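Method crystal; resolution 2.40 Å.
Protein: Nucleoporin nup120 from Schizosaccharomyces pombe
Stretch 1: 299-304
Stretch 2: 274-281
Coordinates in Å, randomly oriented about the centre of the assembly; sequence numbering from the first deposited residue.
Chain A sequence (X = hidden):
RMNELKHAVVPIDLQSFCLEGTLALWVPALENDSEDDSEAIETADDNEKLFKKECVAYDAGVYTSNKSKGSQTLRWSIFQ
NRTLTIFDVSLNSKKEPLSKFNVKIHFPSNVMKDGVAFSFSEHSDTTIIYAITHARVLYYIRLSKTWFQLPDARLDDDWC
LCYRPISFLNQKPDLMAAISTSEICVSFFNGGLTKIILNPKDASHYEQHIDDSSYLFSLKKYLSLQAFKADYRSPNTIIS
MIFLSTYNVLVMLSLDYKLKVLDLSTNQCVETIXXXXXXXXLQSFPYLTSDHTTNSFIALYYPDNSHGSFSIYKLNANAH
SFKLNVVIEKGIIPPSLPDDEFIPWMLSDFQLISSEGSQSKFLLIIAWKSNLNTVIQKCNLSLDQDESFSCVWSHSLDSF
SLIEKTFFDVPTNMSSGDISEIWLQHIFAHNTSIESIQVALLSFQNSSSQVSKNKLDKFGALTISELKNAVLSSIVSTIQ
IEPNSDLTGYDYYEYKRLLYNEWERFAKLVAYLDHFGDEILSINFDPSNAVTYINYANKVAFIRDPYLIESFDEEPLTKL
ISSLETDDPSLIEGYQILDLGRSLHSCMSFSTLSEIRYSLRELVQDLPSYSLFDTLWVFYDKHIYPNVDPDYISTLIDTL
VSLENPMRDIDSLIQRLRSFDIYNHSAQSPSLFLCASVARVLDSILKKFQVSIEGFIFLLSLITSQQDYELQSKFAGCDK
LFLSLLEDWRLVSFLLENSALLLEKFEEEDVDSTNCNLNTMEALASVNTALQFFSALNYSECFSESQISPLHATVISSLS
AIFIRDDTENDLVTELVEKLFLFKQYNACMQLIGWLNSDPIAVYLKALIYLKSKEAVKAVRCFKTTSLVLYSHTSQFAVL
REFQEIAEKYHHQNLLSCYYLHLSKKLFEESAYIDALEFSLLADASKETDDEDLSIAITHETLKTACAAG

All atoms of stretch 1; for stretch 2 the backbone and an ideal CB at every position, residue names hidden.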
# COMPACT_ATOMS: atom_id res chain seq x y z
N ALA A 299 -1.38 -22.92 -37.02
CA ALA A 299 -2.75 -23.06 -36.58
C ALA A 299 -3.65 -22.17 -37.44
O ALA A 299 -3.27 -21.06 -37.80
CB ALA A 299 -2.88 -22.70 -35.11
N LEU A 300 -4.83 -22.69 -37.76
CA LEU A 300 -5.75 -22.02 -38.66
C LEU A 300 -7.17 -22.13 -38.12
O LEU A 300 -7.58 -23.19 -37.63
CB LEU A 300 -5.64 -22.61 -40.08
CG LEU A 300 -6.79 -22.48 -41.10
CD1 LEU A 300 -7.07 -21.03 -41.48
CD2 LEU A 300 -6.47 -23.30 -42.33
N TYR A 301 -7.91 -21.03 -38.21
CA TYR A 301 -9.25 -20.91 -37.63
C TYR A 301 -10.35 -20.96 -38.68
O TYR A 301 -10.25 -20.32 -39.73
CB TYR A 301 -9.37 -19.61 -36.84
CG TYR A 301 -10.72 -19.38 -36.20
CD1 TYR A 301 -11.22 -20.28 -35.26
CD2 TYR A 301 -11.49 -18.26 -36.52
CE1 TYR A 301 -12.46 -20.07 -34.66
CE2 TYR A 301 -12.73 -18.04 -35.92
CZ TYR A 301 -13.20 -18.95 -34.99
OH TYR A 301 -14.41 -18.76 -34.38
N TYR A 302 -11.41 -21.71 -38.36
CA TYR A 302 -12.60 -21.83 -39.20
C TYR A 302 -13.81 -21.35 -38.42
O TYR A 302 -14.20 -21.99 -37.43
CB TYR A 302 -12.85 -23.28 -39.60
CG TYR A 302 -11.89 -23.88 -40.61
CD1 TYR A 302 -10.67 -24.42 -40.20
CD2 TYR A 302 -12.23 -23.95 -41.96
CE1 TYR A 302 -9.80 -24.99 -41.12
CE2 TYR A 302 -11.37 -24.52 -42.89
CZ TYR A 302 -10.15 -25.04 -42.46
OH TYR A 302 -9.28 -25.61 -43.36
N PRO A 303 -14.42 -20.23 -38.84
CA PRO A 303 -15.68 -19.78 -38.24
C PRO A 303 -16.81 -20.78 -38.45
O PRO A 303 -16.83 -21.50 -39.46
CB PRO A 303 -15.98 -18.47 -38.98
CG PRO A 303 -14.64 -17.98 -39.43
CD PRO A 303 -13.85 -19.22 -39.75
N ASP A 304 -17.74 -20.84 -37.49
CA ASP A 304 -18.89 -21.73 -37.53
C ASP A 304 -20.14 -20.95 -37.19
O ASP A 304 -20.13 -19.72 -37.17
CB ASP A 304 -18.77 -22.81 -36.45
CG ASP A 304 -17.92 -23.98 -36.87
OD1 ASP A 304 -17.31 -23.94 -37.96
OD2 ASP A 304 -17.85 -24.95 -36.09
N UNK A 274 -6.96 -25.01 -51.42
CA UNK A 274 -8.32 -24.54 -51.21
C UNK A 274 -8.90 -25.22 -49.97
O UNK A 274 -8.85 -26.44 -49.83
CB UNK A 274 -9.19 -24.81 -52.44
N UNK A 275 -9.42 -24.40 -49.07
CA UNK A 275 -10.08 -24.89 -47.86
C UNK A 275 -11.59 -24.92 -48.07
O UNK A 275 -12.09 -24.45 -49.09
CB UNK A 275 -9.72 -24.02 -46.65
N UNK A 276 -12.31 -25.45 -47.08
CA UNK A 276 -13.76 -25.59 -47.15
C UNK A 276 -14.51 -24.25 -47.15
O UNK A 276 -13.91 -23.19 -46.97
CB UNK A 276 -14.24 -26.44 -45.97
N UNK A 277 -15.83 -24.31 -47.35
CA UNK A 277 -16.62 -23.10 -47.61
C UNK A 277 -17.69 -22.78 -46.55
O UNK A 277 -18.52 -23.63 -46.21
CB UNK A 277 -17.30 -23.24 -48.97
N UNK A 278 -17.63 -21.55 -46.05
CA UNK A 278 -18.64 -20.94 -45.17
C UNK A 278 -18.47 -19.43 -45.24
O UNK A 278 -17.42 -18.94 -45.66
CB UNK A 278 -18.51 -21.44 -43.73
N UNK A 279 -19.49 -18.68 -44.83
CA UNK A 279 -19.37 -17.22 -44.77
C UNK A 279 -18.50 -16.83 -43.57
O UNK A 279 -18.75 -17.29 -42.45
CB UNK A 279 -20.75 -16.56 -44.67
N UNK A 280 -17.47 -16.03 -43.82
CA UNK A 280 -16.50 -15.66 -42.78
C UNK A 280 -16.57 -14.20 -42.30
O UNK A 280 -16.15 -13.91 -41.17
CB UNK A 280 -15.09 -15.93 -43.30
N UNK A 281 -17.08 -13.28 -43.14
CA UNK A 281 -17.14 -11.87 -42.74
C UNK A 281 -18.32 -11.59 -41.79
O UNK A 281 -19.14 -12.48 -41.56
CB UNK A 281 -17.25 -10.98 -43.98

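Stretch 1 ends a strand at Tyr302 and then turns into loop at Pro303. Stretch 2 runs past it largely as irregular chain, and no hydrogen bond joins the two.

Position 274 has nothing of stretch 1 within 5.5 Å of its ideal CB. The visible atoms set no demand here, and a polar or charged residue would do as well as any. The deposited residue is Glu274, with chi1 at t. It makes no contact with stretch 1.

Position 275 is the most constrained. Its CA-to-CB bond points toward stretch 1, and the ideal CB lies 3.7 Å from Tyr302 OH and 5.5 Å from Leu300 CD2. A side chain growing from it meets the Tyr302 ring with its hydroxyl and a Leu300 methyl, so a medium-sized nonpolar residue fits well. Leucine, isoleucine, valine or methionine are all reasonable, and a polar group would find little to bond on the Leu300 side. The residue is Leu275, chi1 m and chi2 t. Its CD1 packs against Leu300 CD2 at 3.7 Å, and its CD2 comes to 3.3 Å from Tyr302 OH. Its CB also lies 4.1 Å from Tyr302 CE2. The Tyr302 hydroxyl is hydrogen-bonded elsewhere in the structure, so the close methyl does not leave it unsatisfied.

Position 276 points sideways, with its ideal CB 4.6 Å from Tyr302 CE2. The ring limits what can be placed on that side, but the bond direction leaves other ways out. Small residues such as serine, alanine or threonine suit it, and a longer chain could turn aside. The residue is Ser276, chi1 p. Its OG sits 3.4 Å from Tyr302 CE2, a van der Waals contact with a ring carbon. The approach to the ring is oblique.

Position 277 points away from stretch 1. Many residues would be tolerated. It is Gln277, whose side chain stays out of contact with stretch 1.

Position 278 points toward stretch 1 again, on an extended backbone with phi/psi of -160/162. The ideal CB is 4.6 Å from Pro303 O, a carbonyl acceptor. A short donor such as serine or threonine is attractive, and valine would also suit the extended backbone. The residue is Thr278. Its OG1 stops 4.0 Å from Pro303 O, too far for a hydrogen bond, and its chi1 of 23° lies between wells.

Position 279 points away and asks for nothing specific. The deposited Ile279 makes no contact within 4.5 Å.

Position 280 points sideways, but its CA is 6.2 Å from Pro303 CA and its ideal CB is 4.4 Å from Pro303 CG. The proline ring offers a nonpolar surface, so alanine, valine, leucine or methionine would each suit. The residue is Leu280, chi1 p and chi2 p. Its CB rests 4.3 Å from Pro303 CG, a loose apolar contact.

Position 281 points away. Its phi of -79° is compatible with proline among many others. Pro281 is poorly ordered and does not touch stretch 1.

Stretch 2 (274-281) ELSQTILP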
# COMPACT_ATOMS: atom_id res chain seq x y z
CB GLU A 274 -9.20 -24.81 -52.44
CG GLU A 274 -10.65 -24.37 -52.27
CD GLU A 274 -11.36 -24.11 -53.58
OE1 GLU A 274 -11.35 -25.00 -54.46
OE2 GLU A 274 -11.95 -23.02 -53.73
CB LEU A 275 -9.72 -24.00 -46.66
CG LEU A 275 -8.26 -23.60 -46.45
CD1 LEU A 275 -8.17 -22.45 -45.46
CD2 LEU A 275 -7.41 -24.78 -45.99
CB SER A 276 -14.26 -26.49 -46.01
OG SER A 276 -13.55 -26.22 -44.82
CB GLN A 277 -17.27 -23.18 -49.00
CG GLN A 277 -16.27 -23.14 -50.15
CD GLN A 277 -16.90 -23.35 -51.52
OE1 GLN A 277 -18.12 -23.41 -51.65
NE2 GLN A 277 -16.06 -23.48 -52.54
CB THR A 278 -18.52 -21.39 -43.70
OG1 THR A 278 -17.18 -21.84 -43.43
CG2 THR A 278 -19.50 -22.52 -43.38
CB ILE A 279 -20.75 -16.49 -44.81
CG1 ILE A 279 -21.43 -16.44 -43.43
CG2 ILE A 279 -21.67 -17.10 -45.86
CD1 ILE A 279 -21.32 -15.10 -42.73
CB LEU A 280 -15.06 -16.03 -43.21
CG LEU A 280 -14.50 -15.65 -44.58
CD1 LEU A 280 -13.99 -14.21 -44.61
CD2 LEU A 280 -13.38 -16.60 -44.95
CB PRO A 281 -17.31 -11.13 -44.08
CG PRO A 281 -17.25 -12.16 -45.15
CD PRO A 281 -17.62 -13.45 -44.49
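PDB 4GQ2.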